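Long-range contacts in N-acyl-D-glutamate deacylase (Bordetella bronchiseptica, PDB 3GIQ), which probably hydrolyses N-acyl-D-glutamate to D-glutamate and a carboxylate, as a zinc-dependent member of the amidohydrolase family: residues I63-H68 / C359-S364; D69-V74 / G116-F121; Y282-S287 / P373-W378. All coordinates share one frame; numbering follows the deposited sequence.

Contact 1: I63-H68 / C359-S364. With ZN (zinc ion), chain E; G01 (N-[(R)-hydroxy(methyl)phosphoryl]-D-glutamic acid), chain C.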
# COMPACT_ATOMS: atom_id res chain seq x y z
N ILE A 63 8.14 2.52 -3.71
CA ILE A 63 7.51 2.65 -2.40
C ILE A 63 6.03 2.29 -2.50
O ILE A 63 5.24 3.00 -3.13
CB ILE A 63 7.66 4.10 -1.87
CG1 ILE A 63 9.16 4.46 -1.81
CG2 ILE A 63 7.04 4.22 -0.48
CD1 ILE A 63 9.46 5.85 -1.26
N ASP A 64 5.67 1.16 -1.89
CA ASP A 64 4.30 0.67 -1.89
C ASP A 64 3.53 1.37 -0.77
O ASP A 64 3.63 1.00 0.40
CB ASP A 64 4.29 -0.84 -1.67
CG ASP A 64 2.92 -1.45 -1.84
OD1 ASP A 64 1.96 -0.69 -2.09
OD2 ASP A 64 2.80 -2.69 -1.72
N VAL A 65 2.76 2.39 -1.14
CA VAL A 65 2.03 3.17 -0.16
C VAL A 65 0.78 2.52 0.40
O VAL A 65 0.17 3.04 1.34
CB VAL A 65 1.65 4.56 -0.72
CG1 VAL A 65 2.91 5.30 -1.15
CG2 VAL A 65 0.68 4.41 -1.88
N HIS A 66 0.38 1.38 -0.15
CA HIS A 66 -0.80 0.71 0.37
C HIS A 66 -0.56 -0.76 0.66
O HIS A 66 -1.01 -1.64 -0.09
CB HIS A 66 -1.99 0.85 -0.58
CG HIS A 66 -3.31 0.60 0.09
ND1 HIS A 66 -4.10 1.62 0.58
CD2 HIS A 66 -3.93 -0.55 0.43
CE1 HIS A 66 -5.15 1.11 1.19
NE2 HIS A 66 -5.07 -0.21 1.11
N GLY A 67 0.16 -1.02 1.74
CA GLY A 67 0.43 -2.40 2.12
C GLY A 67 -0.40 -2.85 3.31
O GLY A 67 -0.90 -2.03 4.09
N HIS A 68 -0.58 -4.16 3.41
CA HIS A 68 -1.31 -4.78 4.52
C HIS A 68 -0.41 -5.89 5.05
O HIS A 68 -0.88 -6.91 5.56
CB HIS A 68 -2.65 -5.36 4.05
CG HIS A 68 -3.72 -4.33 3.87
ND1 HIS A 68 -4.17 -3.55 4.91
CD2 HIS A 68 -4.42 -3.95 2.78
CE1 HIS A 68 -5.11 -2.73 4.46
NE2 HIS A 68 -5.28 -2.95 3.17
N CYS A 359 -1.45 13.47 -8.63
CA CYS A 359 -1.15 13.08 -7.26
C CYS A 359 -1.39 11.61 -6.96
O CYS A 359 -1.46 11.21 -5.79
CB CYS A 359 -1.96 13.94 -6.29
SG CYS A 359 -1.58 15.71 -6.38
N CYS A 360 -1.50 10.79 -8.00
CA CYS A 360 -1.76 9.37 -7.79
C CYS A 360 -0.49 8.53 -7.71
O CYS A 360 0.36 8.55 -8.61
CB CYS A 360 -2.66 8.82 -8.90
SG CYS A 360 -3.40 7.23 -8.47
N MET A 361 -0.37 7.80 -6.61
CA MET A 361 0.77 6.93 -6.35
C MET A 361 0.30 5.50 -6.60
O MET A 361 -0.88 5.27 -6.87
CB MET A 361 1.21 7.07 -4.89
CG MET A 361 1.49 8.50 -4.45
SD MET A 361 1.66 8.65 -2.65
CE MET A 361 -0.06 8.52 -2.14
N VAL A 362 1.22 4.55 -6.51
CA VAL A 362 0.86 3.15 -6.71
C VAL A 362 0.83 2.43 -5.36
O VAL A 362 1.79 2.50 -4.59
CB VAL A 362 1.86 2.43 -7.64
CG1 VAL A 362 1.44 0.98 -7.83
CG2 VAL A 362 1.93 3.14 -8.98
N GLY A 363 -0.28 1.75 -5.09
CA GLY A 363 -0.42 0.99 -3.86
C GLY A 363 -0.90 -0.39 -4.27
O GLY A 363 -2.00 -0.53 -4.80
N SER A 364 -0.08 -1.41 -4.02
CA SER A 364 -0.43 -2.77 -4.42
C SER A 364 -1.67 -3.33 -3.75
O SER A 364 -2.45 -4.05 -4.37
CB SER A 364 0.74 -3.71 -4.17
OG SER A 364 0.84 -4.05 -2.80
ZN ZN E . -6.28 -1.68 2.03
CD G01 C . -14.32 -3.05 -1.94
CG G01 C . -12.92 -2.44 -1.97
CB G01 C . -11.95 -3.33 -1.18
CA G01 C . -10.45 -2.95 -1.09
C G01 C . -9.85 -2.97 -2.52
C6 G01 C . -8.62 -4.63 2.21
P G01 C . -9.02 -3.22 1.19
OPA G01 C . -7.65 -2.50 0.84
OPB G01 C . -9.92 -2.31 1.94
N G01 C . -9.63 -3.81 -0.20
O G01 C . -9.40 -4.05 -2.97
OXT G01 C . -9.85 -1.89 -3.14
OE1 G01 C . -14.53 -4.04 -2.67
OE2 G01 C . -15.14 -2.51 -1.17
O HOH W 1 3.85 4.32 -5.23
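The carboxylate of Asp-64 is a flat group approached from both faces and from the syn side, two of its donors coming from Ser-364. Two backbone amides share OD1 from opposite faces of the carboxylate plane: Ser-364 N donates to Asp-64 OD1 at 2.9 Å with an N-H...O angle of 157°, from the syn side but tilted out of the plane, and His-66 N reaches the same OD1 at 3.2 Å from well above the other face. That second bond, within 63-68, makes an Asx turn. The other oxygen, OD2, accepts the hydroxyl of Ser-364 on its syn side, OG to OD2 2.6 Å, and is also salt-bridged to Lys-82. With CG anti to the backbone N (chi1 -173°), the carboxylate extends beside the turn and meets both Ser-364 donors. Four contacts on two oxygens should fix its rotation and favour the ionised form.

The Asx turn sets the backbone just before His-66. Gly-363 brings its backbone directly against that residue, CA to His-66 CB 3.6 Å. Val-65 CG1 meets Met-361 SD at 3.9 Å, the two side chains crossing at about a right angle. One water bridges Val-362 N, from which it accepts, and Ile-63 O, 2.8 Å away.

The imidazoles of His-66 and His-68 point their NE2 atoms at one zinc ion, at 2.1 Å from His-66 NE2, which is also bound by Cys-95 and by oxygen OPA of the bound N-[(R)-hydroxy(methyl)phosphoryl]-D-glutamic acid. OPA lies at the edge of the His-68 ring, near its plane. The His-X-His pair at the end of a barrel strand, here 57-64, is characteristic of the metal site of amidohydrolase TIM barrels.

Contact 2: D69-V74 / G116-F121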
# COMPACT_ATOMS: atom_id res chain seq x y z
N ASP A 69 0.90 -5.68 4.93
CA ASP A 69 1.91 -6.65 5.35
C ASP A 69 2.34 -6.47 6.81
O ASP A 69 3.39 -6.98 7.22
CB ASP A 69 3.13 -6.52 4.44
CG ASP A 69 2.75 -6.32 2.98
OD1 ASP A 69 2.49 -7.31 2.28
OD2 ASP A 69 2.69 -5.15 2.55
N ASP A 70 1.54 -5.75 7.59
CA ASP A 70 1.85 -5.48 9.00
C ASP A 70 2.50 -6.62 9.79
O ASP A 70 3.50 -6.41 10.48
CB ASP A 70 0.58 -5.05 9.74
CG ASP A 70 -0.10 -3.86 9.11
OD1 ASP A 70 -0.27 -2.84 9.81
OD2 ASP A 70 -0.46 -3.95 7.92
N LEU A 71 1.91 -7.80 9.70
CA LEU A 71 2.37 -8.97 10.45
C LEU A 71 3.28 -9.93 9.69
O LEU A 71 3.77 -10.90 10.27
CB LEU A 71 1.16 -9.75 10.97
CG LEU A 71 0.08 -8.91 11.68
CD1 LEU A 71 -1.09 -9.80 12.08
CD2 LEU A 71 0.68 -8.23 12.90
N MET A 72 3.51 -9.66 8.41
CA MET A 72 4.34 -10.53 7.60
C MET A 72 5.83 -10.50 7.94
O MET A 72 6.56 -11.44 7.64
CB MET A 72 4.15 -10.20 6.12
CG MET A 72 2.72 -10.42 5.62
SD MET A 72 2.18 -12.13 5.81
CE MET A 72 1.12 -11.99 7.23
N PHE A 73 6.29 -9.41 8.55
CA PHE A 73 7.69 -9.31 8.90
C PHE A 73 8.08 -10.40 9.90
O PHE A 73 9.25 -10.75 10.03
CB PHE A 73 7.97 -7.90 9.43
CG PHE A 73 7.46 -6.82 8.50
CD1 PHE A 73 7.96 -6.71 7.21
CD2 PHE A 73 6.43 -5.98 8.89
CE1 PHE A 73 7.44 -5.78 6.32
CE2 PHE A 73 5.89 -5.05 8.01
CZ PHE A 73 6.40 -4.95 6.72
N VAL A 74 7.09 -10.95 10.58
CA VAL A 74 7.34 -12.04 11.52
C VAL A 74 6.74 -13.35 10.98
O VAL A 74 7.34 -14.41 11.14
CB VAL A 74 6.76 -11.71 12.93
CG1 VAL A 74 5.27 -11.47 12.85
CG2 VAL A 74 7.07 -12.85 13.90
N GLY A 116 -3.52 -11.24 9.27
CA GLY A 116 -2.91 -12.50 9.66
C GLY A 116 -3.35 -12.92 11.04
O GLY A 116 -4.13 -12.22 11.69
N GLU A 117 -2.84 -14.06 11.50
CA GLU A 117 -3.21 -14.60 12.81
C GLU A 117 -2.28 -14.25 13.97
O GLU A 117 -2.58 -14.58 15.12
CB GLU A 117 -3.35 -16.12 12.71
CG GLU A 117 -4.58 -16.57 11.96
CD GLU A 117 -4.64 -18.08 11.81
OE1 GLU A 117 -4.34 -18.79 12.78
OE2 GLU A 117 -5.02 -18.55 10.71
N THR A 118 -1.16 -13.58 13.69
CA THR A 118 -0.25 -13.20 14.76
C THR A 118 -0.93 -12.25 15.74
O THR A 118 -1.57 -11.28 15.32
CB THR A 118 1.02 -12.51 14.20
OG1 THR A 118 1.93 -13.51 13.72
CG2 THR A 118 1.71 -11.67 15.27
N PRO A 119 -0.82 -12.52 17.05
CA PRO A 119 -1.46 -11.64 18.03
C PRO A 119 -0.98 -10.21 17.82
O PRO A 119 0.22 -9.97 17.63
CB PRO A 119 -0.98 -12.22 19.36
CG PRO A 119 -0.88 -13.69 19.06
CD PRO A 119 -0.20 -13.69 17.71
N LEU A 120 -1.91 -9.26 17.83
CA LEU A 120 -1.56 -7.87 17.62
C LEU A 120 -0.68 -7.31 18.73
O LEU A 120 -0.68 -7.82 19.85
CB LEU A 120 -2.83 -7.03 17.44
CG LEU A 120 -3.65 -7.48 16.22
CD1 LEU A 120 -4.89 -6.62 16.06
CD2 LEU A 120 -2.78 -7.39 14.97
N PHE A 121 0.07 -6.26 18.41
CA PHE A 121 0.98 -5.63 19.36
C PHE A 121 0.31 -4.62 20.28
O PHE A 121 -0.68 -3.99 19.91
CB PHE A 121 2.12 -4.97 18.59
CG PHE A 121 2.96 -5.94 17.81
CD1 PHE A 121 4.18 -6.38 18.30
CD2 PHE A 121 2.50 -6.45 16.59
CE1 PHE A 121 4.94 -7.31 17.60
CE2 PHE A 121 3.26 -7.38 15.88
CZ PHE A 121 4.48 -7.81 16.38
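Leu-71 is the first residue of 69-74 to reach across, just after Asp-70, whose backbone O accepts a hydrogen bond from Tyr-127 of helix 124-133. The two methyls of Leu-71 divide the work. CD1 lies against backbone carbonyls, 3.6 Å from Thr-118 O and 3.9 Å from Gly-116 O, and also meets the CB of Thr-118. CD2 turns to the apolar end of the other segment: it sits 4.0 Å from Phe-121 CE2, at the edge of the ring and near its plane, and 4.1 Å from Leu-120 CD2. The leucines cross at about a right angle, whereas Leu-71 and Phe-121 run past one another in opposite directions. With CG anti to the carbonyl carbon (chi1 -49°), the fork of Leu-71 faces 116-121.

Met-72 lies in helix 72-75, and its amide bonds to Asp-69 O. Farther on, Val-74 supplies the outer end of the contact: CG1, placed between the backbone N and the carbonyl carbon (chi1 59°), comes to 4.0 Å from Thr-118 OG1.

The facing segment has no regular secondary structure. Gly-116 has a positive phi (132°), a conformation readily available to glycine. Glu-75, the next residue of the helix, accepts a hydrogen bond from Thr-118 N, and the ring of Tyr-127 meets that of Phe-121.

No hydrogen bond links 69-74 to 116-121 directly. Their association therefore rests on van der Waals contact centred on one buried leucine, while polar ties to the loop come from neighbouring residues such as Glu-75 and probably help to place it.

Contact 3: Y282-S287 / P373-W378. With G01 (N-[(R)-hydroxy(methyl)phosphoryl]-D-glutamic acid), chain C.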
# COMPACT_ATOMS: atom_id res chain seq x y z
N TYR A 282 -4.24 0.48 -7.54
CA TYR A 282 -3.53 -0.73 -7.94
C TYR A 282 -4.09 -0.85 -9.36
O TYR A 282 -5.25 -0.51 -9.61
CB TYR A 282 -3.90 -1.93 -7.05
CG TYR A 282 -5.36 -2.07 -6.71
CD1 TYR A 282 -6.25 -2.67 -7.60
CD2 TYR A 282 -5.84 -1.62 -5.48
CE1 TYR A 282 -7.59 -2.83 -7.27
CE2 TYR A 282 -7.18 -1.77 -5.14
CZ TYR A 282 -8.05 -2.38 -6.04
OH TYR A 282 -9.37 -2.54 -5.70
N PRO A 283 -3.26 -1.30 -10.31
CA PRO A 283 -3.66 -1.43 -11.72
C PRO A 283 -4.56 -2.59 -12.14
O PRO A 283 -4.22 -3.33 -13.06
CB PRO A 283 -2.31 -1.45 -12.43
CG PRO A 283 -1.48 -2.27 -11.48
CD PRO A 283 -1.86 -1.72 -10.11
N TYR A 284 -5.71 -2.72 -11.49
CA TYR A 284 -6.66 -3.80 -11.81
C TYR A 284 -8.10 -3.33 -11.62
O TYR A 284 -8.38 -2.47 -10.78
CB TYR A 284 -6.42 -5.00 -10.89
CG TYR A 284 -5.01 -5.54 -10.91
CD1 TYR A 284 -4.67 -6.67 -11.67
CD2 TYR A 284 -4.02 -4.96 -10.13
CE1 TYR A 284 -3.38 -7.20 -11.64
CE2 TYR A 284 -2.73 -5.47 -10.09
CZ TYR A 284 -2.41 -6.59 -10.84
OH TYR A 284 -1.14 -7.10 -10.77
N PRO A 285 -9.04 -3.91 -12.39
CA PRO A 285 -10.47 -3.58 -12.33
C PRO A 285 -11.26 -4.45 -11.36
O PRO A 285 -12.48 -4.48 -11.39
CB PRO A 285 -10.92 -3.78 -13.77
CG PRO A 285 -10.15 -5.01 -14.15
CD PRO A 285 -8.76 -4.76 -13.57
N GLY A 286 -10.55 -5.17 -10.50
CA GLY A 286 -11.21 -6.01 -9.52
C GLY A 286 -10.65 -5.68 -8.15
O GLY A 286 -9.44 -5.48 -8.02
N SER A 287 -11.50 -5.61 -7.14
CA SER A 287 -11.02 -5.31 -5.79
C SER A 287 -10.92 -6.61 -5.01
O SER A 287 -11.19 -7.69 -5.54
CB SER A 287 -11.99 -4.36 -5.08
OG SER A 287 -13.25 -4.98 -4.86
N PRO A 373 -4.81 -15.26 -3.32
CA PRO A 373 -4.87 -13.80 -3.44
C PRO A 373 -5.10 -13.19 -4.80
O PRO A 373 -4.96 -13.84 -5.84
CB PRO A 373 -3.53 -13.37 -2.87
CG PRO A 373 -2.61 -14.44 -3.38
CD PRO A 373 -3.42 -15.71 -3.11
N HIS A 374 -5.45 -11.91 -4.77
CA HIS A 374 -5.64 -11.11 -5.96
C HIS A 374 -4.20 -10.94 -6.44
O HIS A 374 -3.30 -10.68 -5.64
CB HIS A 374 -6.26 -9.77 -5.54
CG HIS A 374 -6.42 -8.79 -6.65
ND1 HIS A 374 -7.59 -8.09 -6.86
CD2 HIS A 374 -5.55 -8.37 -7.60
CE1 HIS A 374 -7.43 -7.28 -7.89
NE2 HIS A 374 -6.20 -7.42 -8.35
N PRO A 375 -3.95 -11.10 -7.75
CA PRO A 375 -2.60 -10.97 -8.32
C PRO A 375 -1.84 -9.67 -8.05
O PRO A 375 -0.62 -9.63 -8.21
CB PRO A 375 -2.82 -11.21 -9.81
CG PRO A 375 -4.23 -10.71 -10.02
CD PRO A 375 -4.94 -11.29 -8.82
N ARG A 376 -2.55 -8.63 -7.63
CA ARG A 376 -1.91 -7.35 -7.34
C ARG A 376 -0.84 -7.52 -6.27
O ARG A 376 0.08 -6.71 -6.16
CB ARG A 376 -2.95 -6.33 -6.87
CG ARG A 376 -3.58 -6.67 -5.53
CD ARG A 376 -4.82 -5.83 -5.29
NE ARG A 376 -5.37 -6.03 -3.95
CZ ARG A 376 -6.59 -5.64 -3.59
NH1 ARG A 376 -7.39 -5.04 -4.46
NH2 ARG A 376 -7.00 -5.84 -2.35
N LEU A 377 -0.96 -8.59 -5.49
CA LEU A 377 0.01 -8.89 -4.44
C LEU A 377 1.41 -9.04 -5.02
O LEU A 377 2.40 -8.60 -4.42
CB LEU A 377 -0.38 -10.18 -3.72
CG LEU A 377 0.56 -10.71 -2.63
CD1 LEU A 377 0.63 -9.73 -1.47
CD2 LEU A 377 0.05 -12.06 -2.15
N TRP A 378 1.49 -9.66 -6.19
CA TRP A 378 2.77 -9.90 -6.85
C TRP A 378 3.06 -9.10 -8.12
O TRP A 378 4.22 -9.03 -8.54
CB TRP A 378 2.89 -11.39 -7.21
CG TRP A 378 3.17 -12.31 -6.05
CD1 TRP A 378 2.27 -12.79 -5.13
CD2 TRP A 378 4.44 -12.88 -5.70
NE1 TRP A 378 2.91 -13.62 -4.23
CE2 TRP A 378 4.24 -13.69 -4.56
CE3 TRP A 378 5.73 -12.78 -6.24
CZ2 TRP A 378 5.28 -14.40 -3.95
CZ3 TRP A 378 6.76 -13.48 -5.64
CH2 TRP A 378 6.53 -14.28 -4.50
CD G01 C . -14.32 -3.05 -1.94
CG G01 C . -12.92 -2.44 -1.97
CB G01 C . -11.95 -3.33 -1.18
CA G01 C . -10.45 -2.95 -1.09
C G01 C . -9.85 -2.97 -2.52
C6 G01 C . -8.62 -4.63 2.21
P G01 C . -9.02 -3.22 1.19
OPA G01 C . -7.65 -2.50 0.84
OPB G01 C . -9.92 -2.31 1.94
N G01 C . -9.63 -3.81 -0.20
O G01 C . -9.40 -4.05 -2.97
OXT G01 C . -9.85 -1.89 -3.14
OE1 G01 C . -14.53 -4.04 -2.67
OE2 G01 C . -15.14 -2.51 -1.17
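Carboxylate oxygen O of the bound N-[(R)-hydroxy(methyl)phosphoryl]-D-glutamic acid is gripped by both terminal nitrogens of Arg-376: NH1 donates at 2.7 Å with an N-H...O angle of 150°, and NH2 adds a weak bond. O lies at the edge of the guanidinium, in its plane. Across the contact, Tyr-282 OH donates to the partner oxygen OXT of the same carboxylate at 2.7 Å, OXT lying in the plane of the tyrosine ring at its edge. Ser-287 OG donates to OE1 of the ligand's side-chain carboxylate, also at 2.7 Å.

Arg-376 and Tyr-282 also meet directly. CZ of Arg-376 stands 4.4 Å from the Tyr-282 ring centroid, over the face, a cation-pi contact; CD of Arg-376 adds a CH-pi contact on the ring. The planes are inclined by 52°, so the guanidinium is not stacked flat; NH1 lies over one face, offset toward the rim. The arginine is extended from CG to NE, which carries the charge past the tyrosine to the ligand.

Nearer the start of the arginine, its CB comes to 3.3 Å from Tyr-284 CE2. His-374 turns an edge to a face of Tyr-284, with ring planes at 88° and centroids 4.9 Å apart, and Trp-442 meets His-374 edge-to-face from outside. Tyr-282, Tyr-284 and His-374 form an aromatic cluster, with the arginine chain packed against Tyr-282 and His-374, while Pro-375 CG packs on Tyr-284 CE1.

Lys-250, Tyr-190 and Arg-295 also hydrogen-bond to the ligand, as does Ser-288 through its backbone O. Charged and hydroxyl donors around two carboxylates make this the ligand-binding pocket, consistent with recognition of the D-glutamate part of an N-acyl-D-glutamate substrate.

From the N terminus, strand 57-64 leads into 63-68, which contact 1 later joins to 359-364, tying that strand to strand 360-362 and closing a loop of 290 residues. Immediately afterwards 69-74 pairs with 116-121; contact 2 thus falls wholly within that long loop and ties helix 72-75 to the loop before helix 124-133. Contact 3 opens at 282-287 and closes at 373-378, beyond 359-364, so its segments alternate with those of contact 1; it joins the start region of strand 286-290 to that of helix 376-391. Contacts 1 and 3 touch, Ser-364 O lying 3.1 Å from Arg-376 CG, and both reach the ligand. Contacts 2 and 3 follow in series without touching.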